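Long-range contacts in CysQ, sulfite synthesis pathway protein (Bacteroides thetaiotaomicron VPI-5482, PDB 3B8B), which probably converts adenosine 3',5'-bisphosphate to AMP and phosphate with the help of magnesium ions: residues D29-A34 with F120-A125; F80-E85 with W102-L107; H188-A193 with N215-S220. All blocks are in the same frame, centred on the assembly; numbering follows the deposited sequence.

Contact 1 (D29-A34 with F120-A125)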
loop_
_atom_site.group_PDB
_atom_site.type_symbol
_atom_site.label_atom_id
_atom_site.label_comp_id
_atom_site.label_asym_id
_atom_site.label_seq_id
_atom_site.Cartn_x
_atom_site.Cartn_y
_atom_site.Cartn_z
ATOM N N ASP A 29 -10.717 2.426 -8.881
ATOM C CA ASP A 29 -10.821 3.409 -9.970
ATOM C C ASP A 29 -9.813 4.533 -9.740
ATOM O O ASP A 29 -9.025 4.872 -10.641
ATOM C CB ASP A 29 -12.279 3.921 -9.964
ATOM C CG ASP A 29 -12.672 4.765 -11.176
ATOM O OD1 ASP A 29 -11.860 4.992 -12.101
ATOM O OD2 ASP A 29 -13.854 5.265 -11.181
ATOM N N ALA A 30 -9.833 5.090 -8.535
ATOM C CA ALA A 30 -8.936 6.190 -8.185
ATOM C C ALA A 30 -7.452 5.791 -8.331
ATOM O O ALA A 30 -6.628 6.575 -8.837
ATOM C CB ALA A 30 -9.194 6.637 -6.778
ATOM N N ALA A 31 -7.114 4.601 -7.843
ATOM C CA ALA A 31 -5.722 4.157 -7.875
ATOM C C ALA A 31 -5.239 4.039 -9.321
ATOM O O ALA A 31 -4.098 4.403 -9.649
ATOM C CB ALA A 31 -5.566 2.785 -7.156
ATOM N N LEU A 32 -6.070 3.468 -10.185
ATOM C CA LEU A 32 -5.699 3.312 -11.592
ATOM C C LEU A 32 -5.573 4.659 -12.296
ATOM O O LEU A 32 -4.671 4.879 -13.110
ATOM C CB LEU A 32 -6.715 2.432 -12.305
ATOM C CG LEU A 32 -6.769 0.990 -11.805
ATOM C CD1 LEU A 32 -7.989 0.207 -12.391
ATOM C CD2 LEU A 32 -5.464 0.222 -12.098
ATOM N N LYS A 33 -6.504 5.566 -12.012
ATOM C CA LYS A 33 -6.436 6.898 -12.584
ATOM C C LYS A 33 -5.132 7.607 -12.149
ATOM O O LYS A 33 -4.456 8.256 -12.982
ATOM C CB LYS A 33 -7.660 7.724 -12.173
ATOM C CG LYS A 33 -9.017 7.203 -12.731
ATOM C CD LYS A 33 -9.371 7.714 -14.063
ATOM C CE LYS A 33 -10.763 7.174 -14.542
ATOM N NZ LYS A 33 -12.002 7.471 -13.697
ATOM N N ALA A 34 -4.795 7.519 -10.864
ATOM C CA ALA A 34 -3.548 8.089 -10.363
ATOM C C ALA A 34 -2.360 7.466 -11.081
ATOM O O ALA A 34 -1.410 8.151 -11.492
ATOM C CB ALA A 34 -3.422 7.892 -8.831
ATOM N N PHE A 120 7.538 2.007 -7.251
ATOM C CA PHE A 120 6.698 2.962 -6.503
ATOM C C PHE A 120 5.227 2.542 -6.652
ATOM O O PHE A 120 4.871 1.762 -7.543
ATOM C CB PHE A 120 6.935 4.386 -6.987
ATOM C CG PHE A 120 6.818 4.551 -8.491
ATOM C CD1 PHE A 120 5.588 4.764 -9.108
ATOM C CD2 PHE A 120 7.960 4.456 -9.289
ATOM C CE1 PHE A 120 5.498 4.901 -10.484
ATOM C CE2 PHE A 120 7.865 4.603 -10.654
ATOM C CZ PHE A 120 6.653 4.784 -11.256
ATOM N N THR A 121 4.376 3.068 -5.762
ATOM C CA THR A 121 3.004 2.602 -5.657
ATOM C C THR A 121 2.038 3.755 -5.353
ATOM O O THR A 121 2.420 4.802 -4.812
ATOM C CB THR A 121 2.846 1.599 -4.489
ATOM O OG1 THR A 121 3.243 2.245 -3.266
ATOM C CG2 THR A 121 3.690 0.320 -4.699
ATOM N N VAL A 122 0.782 3.517 -5.699
ATOM C CA VAL A 122 -0.352 4.316 -5.239
ATOM C C VAL A 122 -1.020 3.522 -4.114
ATOM O O VAL A 122 -1.211 2.299 -4.254
ATOM C CB VAL A 122 -1.366 4.538 -6.380
ATOM C CG1 VAL A 122 -2.504 5.463 -5.917
ATOM C CG2 VAL A 122 -0.685 5.118 -7.648
ATOM N N ASN A 123 -1.367 4.200 -3.011
ATOM C CA ASN A 123 -1.891 3.547 -1.802
ATOM C C ASN A 123 -3.178 4.231 -1.334
ATOM O O ASN A 123 -3.161 5.432 -1.037
ATOM C CB ASN A 123 -0.879 3.557 -0.647
ATOM C CG ASN A 123 0.402 2.849 -1.015
ATOM O OD1 ASN A 123 0.570 1.689 -0.691
ATOM N ND2 ASN A 123 1.280 3.550 -1.758
ATOM N N ILE A 124 -4.277 3.479 -1.317
ATOM C CA ILE A 124 -5.599 3.982 -0.852
ATOM C C ILE A 124 -6.216 2.984 0.135
ATOM O O ILE A 124 -6.390 1.815 -0.198
ATOM C CB ILE A 124 -6.554 4.234 -2.017
ATOM C CG1 ILE A 124 -5.986 5.305 -2.964
ATOM C CG2 ILE A 124 -7.938 4.696 -1.476
ATOM C CD1 ILE A 124 -6.843 5.462 -4.240
ATOM N N ALA A 125 -6.488 3.440 1.360
ATOM C CA ALA A 125 -7.132 2.637 2.376
ATOM C C ALA A 125 -8.388 3.327 2.884
ATOM O O ALA A 125 -8.394 4.567 3.047
ATOM C CB ALA A 125 -6.178 2.426 3.575
#
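V122 and I124 on strand 121-125 face the helix segment D29-A34 and meet three small residues on it, A30, A31 and A34. The interaction across the pair is apolar. CD1 of I124, whose side chain is extended (chi2 173°), reaches the helix between two alanines, 3.7 Å from A30 CB and equally near to A31 N. V122 sets both methyls against the A31 to A34 turn. Its CG1, set opposite the backbone N by a chi1 of -176°, lies 3.9 Å from A34 CB and 4.0 Å from A31 CA, while CG2 approaches A31 O and the same A34 methyl. Trimming V122 to an alanine would take away both methyls, and A34 CB would probably lose its partner on the strand and A31 CA and O their cover, with I124 still touching A31.

Polar links stay within each segment. K33 NZ meets D29 OD1 in a salt bridge of 3.0 Å on the far side of the helix, and N123 ND2 donates to T121 OG1 at 2.8 Å on the strand's other face, where S223 and S224 add hydrogen bonds.

Nothing larger than a methyl projects from the helix at A30, A31 and A34, consistent with axes of the short segments approaching to 8.5 Å, nearly antiparallel at 159°. The contact packs helix 20-43 on the six-stranded mixed sheet, as in the alpha/beta sandwich of the inositol monophosphatase fold.

Contact 2 (F80-E85 with W102-L107)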
loop_
_atom_site.group_PDB
_atom_site.type_symbol
_atom_site.label_atom_id
_atom_site.label_comp_id
_atom_site.label_asym_id
_atom_site.label_seq_id
_atom_site.Cartn_x
_atom_site.Cartn_y
_atom_site.Cartn_z
ATOM N N PHE A 80 -16.959 9.620 2.676
ATOM C CA PHE A 80 -15.922 9.640 3.677
ATOM C C PHE A 80 -14.841 10.676 3.387
ATOM O O PHE A 80 -14.404 10.821 2.239
ATOM C CB PHE A 80 -15.276 8.239 3.791
ATOM C CG PHE A 80 -16.277 7.146 4.013
ATOM C CD1 PHE A 80 -17.102 7.155 5.123
ATOM C CD2 PHE A 80 -16.430 6.135 3.094
ATOM C CE1 PHE A 80 -18.071 6.159 5.306
ATOM C CE2 PHE A 80 -17.388 5.132 3.292
ATOM C CZ PHE A 80 -18.191 5.146 4.384
ATOM N N PRO A 81 -14.369 11.352 4.427
ATOM C CA PRO A 81 -13.314 12.341 4.293
ATOM C C PRO A 81 -11.962 11.710 3.929
ATOM O O PRO A 81 -11.763 10.511 4.127
ATOM C CB PRO A 81 -13.272 12.989 5.680
ATOM C CG PRO A 81 -13.766 11.933 6.577
ATOM C CD PRO A 81 -14.790 11.209 5.836
ATOM N N VAL A 82 -11.055 12.534 3.406
ATOM C CA VAL A 82 -9.784 12.088 2.854
ATOM C C VAL A 82 -8.601 12.699 3.580
ATOM O O VAL A 82 -8.505 13.945 3.724
ATOM C CB VAL A 82 -9.656 12.465 1.343
ATOM C CG1 VAL A 82 -8.344 11.990 0.767
ATOM C CG2 VAL A 82 -10.854 11.943 0.548
ATOM N N LEU A 83 -7.722 11.825 4.049
ATOM C CA LEU A 83 -6.452 12.195 4.634
ATOM C C LEU A 83 -5.387 11.731 3.655
ATOM O O LEU A 83 -5.106 10.527 3.548
ATOM C CB LEU A 83 -6.283 11.534 5.989
ATOM C CG LEU A 83 -4.936 11.738 6.685
ATOM C CD1 LEU A 83 -4.706 13.237 6.919
ATOM C CD2 LEU A 83 -4.919 10.955 7.975
ATOM N N SER A 84 -4.833 12.684 2.907
ATOM C CA SER A 84 -3.837 12.394 1.845
ATOM C C SER A 84 -2.493 12.945 2.196
ATOM O O SER A 84 -2.363 14.051 2.759
ATOM C CB SER A 84 -4.259 12.990 0.495
ATOM O OG SER A 84 -3.259 12.771 -0.524
ATOM N N GLU A 85 -1.469 12.195 1.797
ATOM C CA GLU A 85 -0.098 12.660 1.881
ATOM C C GLU A 85 0.098 14.010 1.158
ATOM O O GLU A 85 0.912 14.835 1.627
ATOM C CB GLU A 85 0.811 11.580 1.280
ATOM C CG GLU A 85 2.357 11.879 1.292
ATOM C CD GLU A 85 2.761 12.939 0.261
ATOM O OE1 GLU A 85 2.115 13.018 -0.815
ATOM O OE2 GLU A 85 3.734 13.692 0.532
ATOM N N TRP A 102 -10.683 7.917 4.425
ATOM C CA TRP A 102 -9.688 7.431 3.492
ATOM C C TRP A 102 -8.320 7.916 3.962
ATOM O O TRP A 102 -8.163 9.069 4.356
ATOM C CB TRP A 102 -9.926 7.981 2.094
ATOM C CG TRP A 102 -11.224 7.562 1.484
ATOM C CD1 TRP A 102 -12.362 8.315 1.338
ATOM C CD2 TRP A 102 -11.515 6.283 0.901
ATOM N NE1 TRP A 102 -13.338 7.575 0.711
ATOM C CE2 TRP A 102 -12.860 6.323 0.445
ATOM C CE3 TRP A 102 -10.774 5.104 0.715
ATOM C CZ2 TRP A 102 -13.460 5.233 -0.202
ATOM C CZ3 TRP A 102 -11.394 4.007 0.102
ATOM C CH2 TRP A 102 -12.705 4.089 -0.357
ATOM N N ILE A 103 -7.334 7.027 3.906
ATOM C CA ILE A 103 -5.939 7.374 4.177
ATOM C C ILE A 103 -5.135 6.993 2.936
ATOM O O ILE A 103 -5.097 5.806 2.531
ATOM C CB ILE A 103 -5.381 6.696 5.440
ATOM C CG1 ILE A 103 -6.271 7.012 6.643
ATOM C CG2 ILE A 103 -3.939 7.202 5.709
ATOM C CD1 ILE A 103 -5.720 6.534 7.993
ATOM N N VAL A 104 -4.523 8.012 2.331
ATOM C CA VAL A 104 -3.988 7.912 0.961
ATOM C C VAL A 104 -2.555 8.401 0.828
ATOM O O VAL A 104 -2.212 9.448 1.365
ATOM C CB VAL A 104 -4.864 8.772 0.027
ATOM C CG1 VAL A 104 -4.265 8.851 -1.390
ATOM C CG2 VAL A 104 -6.310 8.215 -0.005
ATOM N N ASP A 105 -1.725 7.635 0.129
ATOM C CA ASP A 105 -0.469 8.164 -0.398
ATOM C C ASP A 105 -0.513 8.006 -1.907
ATOM O O ASP A 105 -0.431 6.894 -2.412
ATOM C CB ASP A 105 0.777 7.504 0.173
ATOM C CG ASP A 105 2.063 8.223 -0.260
ATOM O OD1 ASP A 105 2.001 9.137 -1.111
ATOM O OD2 ASP A 105 3.152 7.884 0.299
ATOM N N PRO A 106 -0.669 9.118 -2.611
ATOM C CA PRO A 106 -0.796 9.026 -4.081
ATOM C C PRO A 106 0.427 8.447 -4.781
ATOM O O PRO A 106 0.302 7.884 -5.871
ATOM C CB PRO A 106 -1.022 10.491 -4.510
ATOM C CG PRO A 106 -1.535 11.163 -3.273
ATOM C CD PRO A 106 -0.795 10.507 -2.147
ATOM N N LEU A 107 1.602 8.569 -4.172
ATOM C CA LEU A 107 2.837 8.111 -4.814
ATOM C C LEU A 107 3.862 7.857 -3.706
ATOM O O LEU A 107 4.563 8.787 -3.249
ATOM C CB LEU A 107 3.345 9.132 -5.819
ATOM C CG LEU A 107 4.440 8.682 -6.796
ATOM C CD1 LEU A 107 4.781 9.821 -7.782
ATOM C CD2 LEU A 107 5.661 8.145 -6.105
#
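Four backbone hydrogen bonds join F80-E85 to W102-L107 in parallel register, V82 beside W102, L83 beside I103 and S84 beside V104. P81 O accepts from W102 N at 2.8 Å, nearly straight at 168°. The W102 carbonyl takes L83 N, whose own carbonyl receives V104 N; the ladder closes where E85 N donates to V104 O at 2.9 Å. L83 O and V104 O each take a CA-H contact as well, from I103 and S84 respectively.

At the side chains, the indole of W102 packs by its CD1 against F80 CB (3.8 Å) and V82 CG2, with F80 O in the ring plane at its edge; its NE1 is hydrogen-bonded to OG1 of T78. S84 OG lies 3.6 Å from P106 CG, while its polar partners are ND1 of H68 and the backbone N of E86.

E85 and D105 run side by side, OE1 and OD1 3.9 Å apart, their carboxylate planes turned 33° from each other. D105 OD1 accepts L107 N from above its plane at 3.1 Å, forming an Asx turn. E85, D105, D108 and D248, with D64 a further acid beside E85, are consistent with the predicted magnesium site of the inositol monophosphatase family.

Contact 3 (H188-A193 with N215-S220). With SO4 (sulfate ion), chain C.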
loop_
_atom_site.group_PDB
_atom_site.type_symbol
_atom_site.label_atom_id
_atom_site.label_comp_id
_atom_site.label_asym_id
_atom_site.label_seq_id
_atom_site.Cartn_x
_atom_site.Cartn_y
_atom_site.Cartn_z
ATOM N N HIS A 188 11.354 -23.030 2.840
ATOM C CA HIS A 188 12.342 -22.142 3.375
ATOM C C HIS A 188 11.724 -20.828 3.805
ATOM O O HIS A 188 10.645 -20.470 3.366
ATOM C CB HIS A 188 13.526 -21.992 2.422
ATOM C CG HIS A 188 13.320 -21.034 1.305
ATOM N ND1 HIS A 188 12.676 -21.373 0.134
ATOM C CD2 HIS A 188 13.763 -19.767 1.141
ATOM C CE1 HIS A 188 12.683 -20.333 -0.680
ATOM N NE2 HIS A 188 13.348 -19.350 -0.096
ATOM N N PHE A 189 12.431 -20.168 4.707
ATOM C CA PHE A 189 11.983 -18.942 5.343
ATOM C C PHE A 189 12.450 -17.756 4.522
ATOM O O PHE A 189 13.628 -17.659 4.182
ATOM C CB PHE A 189 12.577 -18.844 6.733
ATOM C CG PHE A 189 12.080 -17.690 7.517
ATOM C CD1 PHE A 189 10.881 -17.787 8.219
ATOM C CD2 PHE A 189 12.786 -16.490 7.559
ATOM C CE1 PHE A 189 10.400 -16.717 8.957
ATOM C CE2 PHE A 189 12.288 -15.408 8.293
ATOM C CZ PHE A 189 11.093 -15.530 8.979
ATOM N N ILE A 190 11.546 -16.830 4.252
ATOM C CA ILE A 190 11.898 -15.641 3.472
ATOM C C ILE A 190 11.548 -14.361 4.222
ATOM O O ILE A 190 10.415 -14.191 4.668
ATOM C CB ILE A 190 11.182 -15.614 2.104
ATOM C CG1 ILE A 190 11.575 -16.839 1.272
ATOM C CG2 ILE A 190 11.449 -14.282 1.318
ATOM C CD1 ILE A 190 10.801 -16.955 -0.024
ATOM N N ALA A 191 12.519 -13.451 4.313
ATOM C CA ALA A 191 12.293 -12.121 4.831
ATOM C C ALA A 191 12.455 -11.113 3.708
ATOM O O ALA A 191 13.228 -11.327 2.776
ATOM C CB ALA A 191 13.276 -11.798 5.990
ATOM N N VAL A 192 11.711 -10.011 3.748
ATOM C CA VAL A 192 11.845 -8.984 2.707
ATOM C C VAL A 192 12.282 -7.656 3.323
ATOM O O VAL A 192 11.844 -7.272 4.404
ATOM C CB VAL A 192 10.546 -8.837 1.846
ATOM C CG1 VAL A 192 9.356 -8.421 2.727
ATOM C CG2 VAL A 192 10.758 -7.867 0.655
ATOM N N ALA A 193 13.177 -6.983 2.612
ATOM C CA ALA A 193 13.749 -5.695 2.983
ATOM C C ALA A 193 13.630 -4.684 1.877
ATOM O O ALA A 193 13.419 -5.004 0.718
ATOM C CB ALA A 193 15.183 -5.847 3.322
ATOM N N ASN A 215 17.316 -22.086 6.868
ATOM C CA ASN A 215 17.142 -22.106 5.413
ATOM C C ASN A 215 16.645 -20.741 4.938
ATOM O O ASN A 215 15.666 -20.625 4.190
ATOM C CB ASN A 215 16.141 -23.210 5.044
ATOM C CG ASN A 215 16.373 -23.806 3.657
ATOM O OD1 ASN A 215 15.682 -24.765 3.252
ATOM N ND2 ASN A 215 17.365 -23.291 2.948
ATOM N N VAL A 216 17.347 -19.695 5.316
ATOM C CA VAL A 216 16.853 -18.347 5.130
ATOM C C VAL A 216 17.239 -17.736 3.766
ATOM O O VAL A 216 18.359 -17.942 3.268
ATOM C CB VAL A 216 17.366 -17.451 6.275
ATOM C CG1 VAL A 216 18.910 -17.417 6.315
ATOM C CG2 VAL A 216 16.735 -16.041 6.195
ATOM N N GLU A 217 16.295 -16.995 3.194
ATOM C CA GLU A 217 16.525 -16.157 2.022
ATOM C C GLU A 217 16.006 -14.744 2.300
ATOM O O GLU A 217 14.968 -14.573 2.913
ATOM C CB GLU A 217 15.817 -16.727 0.785
ATOM C CG GLU A 217 16.018 -15.885 -0.510
ATOM C CD GLU A 217 15.112 -16.282 -1.667
ATOM O OE1 GLU A 217 14.148 -17.053 -1.451
ATOM O OE2 GLU A 217 15.330 -15.783 -2.806
ATOM N N LEU A 218 16.730 -13.747 1.812
ATOM C CA LEU A 218 16.277 -12.362 1.839
ATOM C C LEU A 218 15.901 -11.955 0.423
ATOM O O LEU A 218 16.626 -12.268 -0.502
ATOM C CB LEU A 218 17.380 -11.446 2.349
ATOM C CG LEU A 218 17.355 -11.129 3.840
ATOM C CD1 LEU A 218 16.186 -10.166 4.157
ATOM C CD2 LEU A 218 17.260 -12.447 4.656
ATOM N N ILE A 219 14.790 -11.258 0.278
ATOM C CA ILE A 219 14.387 -10.635 -0.979
ATOM C C ILE A 219 14.093 -9.150 -0.737
ATOM O O ILE A 219 14.015 -8.716 0.402
ATOM C CB ILE A 219 13.200 -11.352 -1.612
ATOM C CG1 ILE A 219 11.926 -11.213 -0.761
ATOM C CG2 ILE A 219 13.563 -12.840 -1.906
ATOM C CD1 ILE A 219 10.647 -11.757 -1.376
ATOM N N SER A 220 13.976 -8.367 -1.809
ATOM C CA SER A 220 13.738 -6.936 -1.629
ATOM C C SER A 220 12.827 -6.416 -2.713
ATOM O O SER A 220 12.829 -6.924 -3.838
ATOM C CB SER A 220 15.036 -6.129 -1.605
ATOM O OG SER A 220 15.743 -6.231 -2.851
HETATM S S SO4 C . 13.853 -22.406 7.976
HETATM O O1 SO4 C . 12.928 -22.782 6.885
HETATM O O2 SO4 C . 14.802 -21.426 7.482
HETATM O O3 SO4 C . 13.061 -21.862 9.103
HETATM O O4 SO4 C . 14.590 -23.602 8.390
#
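NE2 of H188 donates to OE1 of E217 over 2.8 Å, the shortest polar bond between the two strand segments. The bond is nearly straight, 165° at the hydrogen, and OE1 lies close to the imidazole plane; on the carboxylate it is the anti side that is used, somewhat out of its plane, with the two flat groups turned 32° from one another. A chi1 of 81° tucks the ring between the backbone N and carbonyl carbon of H188, which brings it across the start of the neighbouring strand, where CD2 also rests 3.7 Å from E217 CB. The same OE1 has CD1 of I190 alongside it, so this carboxylate oxygen is met by an N-H and a methyl group.

The backbones pair in parallel. E217 O takes A191 N at 3.0 Å, and the bonds from E217 N to F189 O, I219 N to A191 O and A193 N to I219 O are similar in length; the first rung, F189 N to N215 O, is weak at 3.3 Å. Near that end a sulfate, probably from the crystallisation liquor, receives N215 N at its O2 over 2.7 Å and is also held by H213.

Apolar contacts occur on both faces. On the I190 and V192 side, I219 CG1 touches I190 CG2 at 3.7 Å; on the other, L218 CD1 leans back to A191 CB at 3.8 Å.

Helix 200-212 links the strands as a beta-alpha-beta crossover and lies on the A191 and L218 face through L209, I206 and K210. Helix 225-232 packs by L229 against V192 and I219 on the other face, and backbone bonds from I190 and V192 reach V237 in the loop before strand 238-240.

Overall arrangement
From the N terminus, helix 20-43 enters first, and contact 1 closes a long loop when strand 121-128 comes to lie against it. Contact 2 is nested within that loop: the chain passes through strand 82-84 and then pairs it with strand 100-108. These two contacts share one mixed sheet, since strands 100-108 and 121-128 are neighbours, probably hydrogen-bonded through A125 O to I103 N and N123 O to D105 N; their centres are 10 Å apart. Contact 3 follows in series, closing a short beta-alpha-beta loop in a separate parallel pair. Its centre is about 27 Å from that of contact 1 and 31 Å from that of contact 2, without touching either.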